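Local coordinates for Ras-interacting protein 1 (PDB 5KHO) that regulates GTPase signalling, cell architecture and adhesion in endothelial cells and is required for the proper formation of blood vessels, at residues 74-79 and 129-134; 107-112 and 121-126. All blocks are in the same frame, centred on the assembly; numbering follows the deposited sequence.

Interaction 1. Residues 74-79 and 129-134; sequences ALCDAL and EEARRL
E129 OE2 receives two N-H groups of R132, one turn further along the helix whose A131 meets A74 and C76 of strand 74-79. The guanidinium comes side-on, with NE 2.8 Å and NH1 2.6 Å from E129 OE2, so both donors converge on a single carboxylate oxygen. NE approaches on the syn side, 26° out of the carboxylate plane, whereas NH1 lies nearly along the C-O axis, and both arrive from the same face. The carboxylate group sits at the edge of the guanidinium, in its plane. This charge pair runs along the exposed flank of the helix and leaves A131 to make the contact with the strand.

That contact is small and entirely apolar, burying 75 Å² over both sides. A131 CB is its focus: A74 CB approaches it methyl to methyl at 4.1 Å, and C76 SG touches A131 CB at 3.8 Å. The cysteine sulfur lies anti to its carbonyl carbon (chi1 -56°), which sends it out from the strand to the helix. Because the helix residue that touches is an alanine, the backbones come close, the CA atoms of A74 and A131 being 6.9 Å apart.

V99 of strand 96-99 touches all three residues and closes the small apolar cluster. Beyond it, E130 is salt-bridged to R126 of strand 120-127, and L134 packs on L97. The other side of the strand is used differently: L75 points away from this helix and reaches P106, while D77 packs on V109. A helix following the last strand is thus laid over the face of the sheet turned away from helix 106-112, in a Ras-associating domain of ubiquitin-like fold.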
loop_
_atom_site.group_PDB
_atom_site.type_symbol
_atom_site.label_atom_id
_atom_site.label_comp_id
_atom_site.label_asym_id
_atom_site.label_seq_id
_atom_site.Cartn_x
_atom_site.Cartn_y
_atom_site.Cartn_z
ATOM N N ALA B 74 -9.214 17.145 3.663
ATOM C CA ALA B 74 -8.760 15.773 3.877
ATOM C C ALA B 74 -7.419 15.483 3.208
ATOM O O ALA B 74 -7.167 15.905 2.078
ATOM C CB ALA B 74 -9.813 14.802 3.363
ATOM N N LEU B 75 -6.562 14.758 3.912
ATOM C CA LEU B 75 -5.346 14.249 3.298
ATOM C C LEU B 75 -5.595 12.838 2.768
ATOM O O LEU B 75 -6.023 11.946 3.509
ATOM C CB LEU B 75 -4.153 14.305 4.263
ATOM C CG LEU B 75 -2.737 14.069 3.713
ATOM C CD1 LEU B 75 -2.418 14.920 2.487
ATOM C CD2 LEU B 75 -1.724 14.324 4.815
ATOM N N CYS B 76 -5.316 12.656 1.482
ATOM C CA CYS B 76 -5.709 11.452 0.776
ATOM C C CYS B 76 -4.537 10.679 0.192
ATOM O O CYS B 76 -3.669 11.261 -0.459
ATOM C CB CYS B 76 -6.715 11.794 -0.321
ATOM S SG CYS B 76 -8.173 12.651 0.309
ATOM N N ASP B 77 -4.533 9.367 0.449
ATOM C CA ASP B 77 -3.631 8.420 -0.187
ATOM C C ASP B 77 -4.302 7.975 -1.480
ATOM O O ASP B 77 -5.191 7.120 -1.469
ATOM C CB ASP B 77 -3.353 7.237 0.756
ATOM C CG ASP B 77 -2.131 6.393 0.340
ATOM O OD1 ASP B 77 -1.543 6.570 -0.761
ATOM O OD2 ASP B 77 -1.754 5.520 1.143
ATOM N N ALA B 78 -3.894 8.583 -2.587
ATOM C CA ALA B 78 -4.502 8.327 -3.903
ATOM C C ALA B 78 -3.714 7.324 -4.747
ATOM O O ALA B 78 -2.497 7.170 -4.568
ATOM C CB ALA B 78 -4.675 9.631 -4.663
ATOM N N LEU B 79 -4.419 6.653 -5.660
ATOM C CA LEU B 79 -3.846 5.619 -6.535
ATOM C C LEU B 79 -4.495 5.621 -7.921
ATOM O O LEU B 79 -5.657 6.011 -8.076
ATOM C CB LEU B 79 -4.056 4.225 -5.929
ATOM C CG LEU B 79 -3.723 3.859 -4.490
ATOM C CD1 LEU B 79 -4.544 2.645 -4.122
ATOM C CD2 LEU B 79 -2.243 3.571 -4.319
ATOM N N GLU B 129 -15.729 16.220 1.911
ATOM C CA GLU B 129 -16.897 15.620 1.249
ATOM C C GLU B 129 -16.656 15.020 -0.159
ATOM O O GLU B 129 -17.097 13.903 -0.436
ATOM C CB GLU B 129 -18.106 16.556 1.281
ATOM C CG GLU B 129 -18.881 16.457 2.583
ATOM C CD GLU B 129 -19.023 15.024 3.104
ATOM O OE1 GLU B 129 -19.463 14.118 2.348
ATOM O OE2 GLU B 129 -18.691 14.813 4.289
ATOM N N GLU B 130 -15.963 15.761 -1.024
ATOM C CA GLU B 130 -15.445 15.230 -2.287
ATOM C C GLU B 130 -14.714 13.889 -2.063
ATOM O O GLU B 130 -14.974 12.900 -2.766
ATOM C CB GLU B 130 -14.504 16.259 -2.920
ATOM C CG GLU B 130 -14.152 16.023 -4.385
ATOM C CD GLU B 130 -13.014 16.914 -4.893
ATOM O OE1 GLU B 130 -12.506 16.641 -6.003
ATOM O OE2 GLU B 130 -12.613 17.884 -4.198
ATOM N N ALA B 131 -13.851 13.872 -1.044
ATOM C CA ALA B 131 -12.963 12.758 -0.731
ATOM C C ALA B 131 -13.685 11.517 -0.205
ATOM O O ALA B 131 -13.433 10.399 -0.679
ATOM C CB ALA B 131 -11.899 13.216 0.252
ATOM N N ARG B 132 -14.574 11.727 0.774
ATOM C CA ARG B 132 -15.400 10.670 1.374
ATOM C C ARG B 132 -16.309 10.008 0.323
ATOM O O ARG B 132 -16.552 8.805 0.398
ATOM C CB ARG B 132 -16.154 11.225 2.599
ATOM C CG ARG B 132 -17.415 10.476 3.037
ATOM C CD ARG B 132 -17.861 10.786 4.465
ATOM N NE ARG B 132 -17.773 12.203 4.835
ATOM C CZ ARG B 132 -17.118 12.670 5.900
ATOM N NH1 ARG B 132 -17.093 13.980 6.153
ATOM N NH2 ARG B 132 -16.498 11.833 6.726
ATOM N N ARG B 133 -16.751 10.787 -0.670
ATOM C CA ARG B 133 -17.489 10.271 -1.840
ATOM C C ARG B 133 -16.631 9.364 -2.704
ATOM O O ARG B 133 -17.006 8.211 -2.940
ATOM C CB ARG B 133 -18.084 11.403 -2.698
ATOM C CG ARG B 133 -18.701 10.947 -4.021
ATOM C CD ARG B 133 -19.394 12.079 -4.774
ATOM N NE ARG B 133 -18.468 13.048 -5.365
ATOM C CZ ARG B 133 -17.915 12.933 -6.575
ATOM N NH1 ARG B 133 -18.184 11.879 -7.340
ATOM N NH2 ARG B 133 -17.080 13.871 -7.022
ATOM N N LEU B 134 -15.494 9.887 -3.173
ATOM C CA LEU B 134 -14.560 9.116 -4.021
ATOM C C LEU B 134 -13.999 7.883 -3.320
ATOM O O LEU B 134 -13.752 6.875 -3.975
ATOM C CB LEU B 134 -13.417 9.988 -4.553
ATOM C CG LEU B 134 -13.767 11.218 -5.407
ATOM C CD1 LEU B 134 -12.574 12.164 -5.486
ATOM C CD2 LEU B 134 -14.279 10.853 -6.798
#

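Interaction 2. Residues 107-112 and 121-126; sequences LLVQEL and RRFELR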
loop_
_atom_site.group_PDB
_atom_site.type_symbol
_atom_site.label_atom_id
_atom_site.label_comp_id
_atom_site.label_asym_id
_atom_site.label_seq_id
_atom_site.Cartn_x
_atom_site.Cartn_y
_atom_site.Cartn_z
ATOM N N LEU B 107 4.029 10.119 6.846
ATOM C CA LEU B 107 5.351 9.684 6.409
ATOM C C LEU B 107 5.434 8.162 6.452
ATOM O O LEU B 107 5.971 7.554 5.528
ATOM C CB LEU B 107 6.452 10.314 7.264
ATOM C CG LEU B 107 7.891 10.158 6.766
ATOM C CD1 LEU B 107 8.188 11.156 5.659
ATOM C CD2 LEU B 107 8.877 10.327 7.912
ATOM N N LEU B 108 4.877 7.568 7.512
ATOM C CA LEU B 108 4.791 6.114 7.672
ATOM C C LEU B 108 3.873 5.449 6.645
ATOM O O LEU B 108 4.230 4.405 6.100
ATOM C CB LEU B 108 4.358 5.741 9.095
ATOM C CG LEU B 108 5.366 5.677 10.253
ATOM C CD1 LEU B 108 6.487 4.679 9.978
ATOM C CD2 LEU B 108 5.946 7.038 10.627
ATOM N N VAL B 109 2.713 6.058 6.385
ATOM C CA VAL B 109 1.766 5.588 5.363
ATOM C C VAL B 109 2.440 5.456 3.991
ATOM O O VAL B 109 2.266 4.432 3.317
ATOM C CB VAL B 109 0.474 6.468 5.304
ATOM C CG1 VAL B 109 -0.360 6.214 4.041
ATOM C CG2 VAL B 109 -0.379 6.268 6.554
ATOM N N GLN B 110 3.226 6.451 3.580
ATOM C CA GLN B 110 3.939 6.302 2.306
ATOM C C GLN B 110 5.169 5.396 2.381
ATOM O O GLN B 110 5.485 4.718 1.406
ATOM C CB GLN B 110 4.230 7.639 1.616
ATOM C CG GLN B 110 5.550 8.306 1.956
ATOM C CD GLN B 110 6.128 9.092 0.792
ATOM O OE1 GLN B 110 5.439 9.885 0.139
ATOM N NE2 GLN B 110 7.415 8.881 0.533
ATOM N N GLU B 111 5.843 5.377 3.531
ATOM C CA GLU B 111 7.083 4.612 3.679
ATOM C C GLU B 111 6.852 3.102 3.809
ATOM O O GLU B 111 7.670 2.325 3.328
ATOM C CB GLU B 111 7.940 5.139 4.840
ATOM N N LEU B 112 5.741 2.694 4.427
ATOM C CA LEU B 112 5.498 1.274 4.747
ATOM C C LEU B 112 4.608 0.498 3.763
ATOM O O LEU B 112 4.581 -0.736 3.777
ATOM C CB LEU B 112 4.973 1.118 6.177
ATOM C CG LEU B 112 5.799 1.711 7.325
ATOM C CD1 LEU B 112 5.039 1.557 8.624
ATOM C CD2 LEU B 112 7.181 1.092 7.449
ATOM N N ARG B 121 1.128 6.533 -7.239
ATOM C CA ARG B 121 0.604 6.866 -5.928
ATOM C C ARG B 121 1.124 8.225 -5.463
ATOM O O ARG B 121 2.340 8.456 -5.446
ATOM C CB ARG B 121 0.992 5.780 -4.947
ATOM C CG ARG B 121 0.548 6.006 -3.525
ATOM C CD ARG B 121 1.391 5.175 -2.589
ATOM N NE ARG B 121 0.840 5.150 -1.240
ATOM C CZ ARG B 121 1.515 4.759 -0.161
ATOM N NH1 ARG B 121 2.783 4.360 -0.264
ATOM N NH2 ARG B 121 0.926 4.769 1.029
ATOM N N ARG B 122 0.194 9.107 -5.092
ATOM C CA ARG B 122 0.513 10.436 -4.587
ATOM C C ARG B 122 -0.433 10.840 -3.457
ATOM O O ARG B 122 -1.550 10.323 -3.373
ATOM C CB ARG B 122 0.481 11.475 -5.719
ATOM C CG ARG B 122 -0.906 11.856 -6.220
ATOM C CD ARG B 122 -0.838 12.644 -7.511
ATOM N NE ARG B 122 -2.148 13.189 -7.869
ATOM C CZ ARG B 122 -2.394 13.956 -8.932
ATOM N NH1 ARG B 122 -3.622 14.402 -9.143
ATOM N NH2 ARG B 122 -1.429 14.282 -9.789
ATOM N N PHE B 123 0.024 11.751 -2.594
ATOM C CA PHE B 123 -0.832 12.373 -1.595
ATOM C C PHE B 123 -1.604 13.528 -2.220
ATOM O O PHE B 123 -1.030 14.336 -2.941
ATOM C CB PHE B 123 -0.025 12.884 -0.402
ATOM C CG PHE B 123 0.249 11.844 0.643
ATOM C CD1 PHE B 123 -0.795 11.210 1.313
ATOM C CD2 PHE B 123 1.563 11.515 0.984
ATOM C CE1 PHE B 123 -0.529 10.251 2.282
ATOM C CE2 PHE B 123 1.834 10.562 1.955
ATOM C CZ PHE B 123 0.787 9.928 2.606
ATOM N N GLU B 124 -2.905 13.594 -1.941
ATOM C CA GLU B 124 -3.770 14.665 -2.445
ATOM C C GLU B 124 -4.422 15.468 -1.311
ATOM O O GLU B 124 -4.733 14.919 -0.242
ATOM C CB GLU B 124 -4.828 14.106 -3.404
ATOM C CG GLU B 124 -4.282 13.694 -4.775
ATOM C CD GLU B 124 -5.335 13.126 -5.735
ATOM O OE1 GLU B 124 -6.410 12.655 -5.290
ATOM O OE2 GLU B 124 -5.079 13.133 -6.959
ATOM N N LEU B 125 -4.589 16.773 -1.538
ATOM C CA LEU B 125 -5.370 17.606 -0.634
ATOM C C LEU B 125 -6.732 17.843 -1.256
ATOM O O LEU B 125 -6.829 18.410 -2.349
ATOM C CB LEU B 125 -4.691 18.944 -0.387
ATOM C CG LEU B 125 -4.747 19.601 0.998
ATOM C CD1 LEU B 125 -4.914 21.102 0.811
ATOM C CD2 LEU B 125 -5.812 19.050 1.937
ATOM N N ARG B 126 -7.778 17.391 -0.573
ATOM C CA ARG B 126 -9.142 17.497 -1.092
ATOM C C ARG B 126 -10.145 17.989 -0.056
ATOM O O ARG B 126 -9.929 17.834 1.156
ATOM C CB ARG B 126 -9.608 16.150 -1.647
ATOM C CG ARG B 126 -9.032 15.785 -3.006
ATOM C CD ARG B 126 -9.619 14.466 -3.455
ATOM N NE ARG B 126 -8.921 13.912 -4.608
ATOM C CZ ARG B 126 -9.228 14.173 -5.873
ATOM N NH1 ARG B 126 -10.223 15.004 -6.177
ATOM N NH2 ARG B 126 -8.525 13.602 -6.842
#
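Helix 106-112 lies over one face of the five-stranded sheet of the Ras-associating domain, where its residues V109 and Q110 receive R121 and F123 from strand 120-127. The two segments run nearly antiparallel, their axes 10.5 Å apart at closest approach. R121 leaves the strand with CG anti to the backbone N (chi1 178°), and its extended chain carries the guanidinium to the helix backbone. There R121 NH2 donates to V109 O at 2.7 Å in a fairly straight bond of 164°. The oxygen lies at the guanidinium edge, in its plane, but the donor stands 55° above the carbonyl plane. R121 NH1 adds a weak bond to Q110 O at 3.2 Å, and Q110 CB rests over one face of the same guanidinium.

In the 2-1-5-3-4 strand order of this ubiquitin-like sheet, 120-127 is the central strand, and F123 is its apolar contribution to the helix. F123 CE2 lies 3.8 Å from Q110 CB, and F123 CZ is 4.1 Å from V109 CG1; both approaches to the ring are oblique. The glutamine chain bends at chi2, bringing its amide close to parallel with the ring.

D77 of strand 73-80 is salt-bridged to R121, so this arginine joins a carboxylate to the helix carbonyls. A leucine in place of R121 would probably leave V109 O and Q110 O without these donors, and D77 without this charged mate. Further along the strand, buried E124 is gripped by two arginines: R122 closes side-on upon E124 OE2, R122 NH1 meeting the anti lone pair of that oxygen at 2.9 Å, whereas R126 meets E124 OE1 from above the carboxylate plane, with R126 NH2 at 2.8 Å.

In the fold
Centred about 12 Å apart, the two interactions each use one of two neighbouring antiparallel strands of one sheet, 73-80 in interaction 1 and 120-127 in interaction 2. Along the chain, strand 73-80 comes first, then helix 106-112 and strand 120-127, with helix 128-136 directly after; both segments of interaction 2 therefore fall between those of interaction 1. The helices take different faces, so the strand pair is packed from both sides. Backbone pairing of A74 with R126 joins the contacts, as does the D77-R121 salt bridge. W113 of a second subunit packs on D77, L79 and R121, placing this junction beside a subunit interface, consistent with the protein's homodimerization.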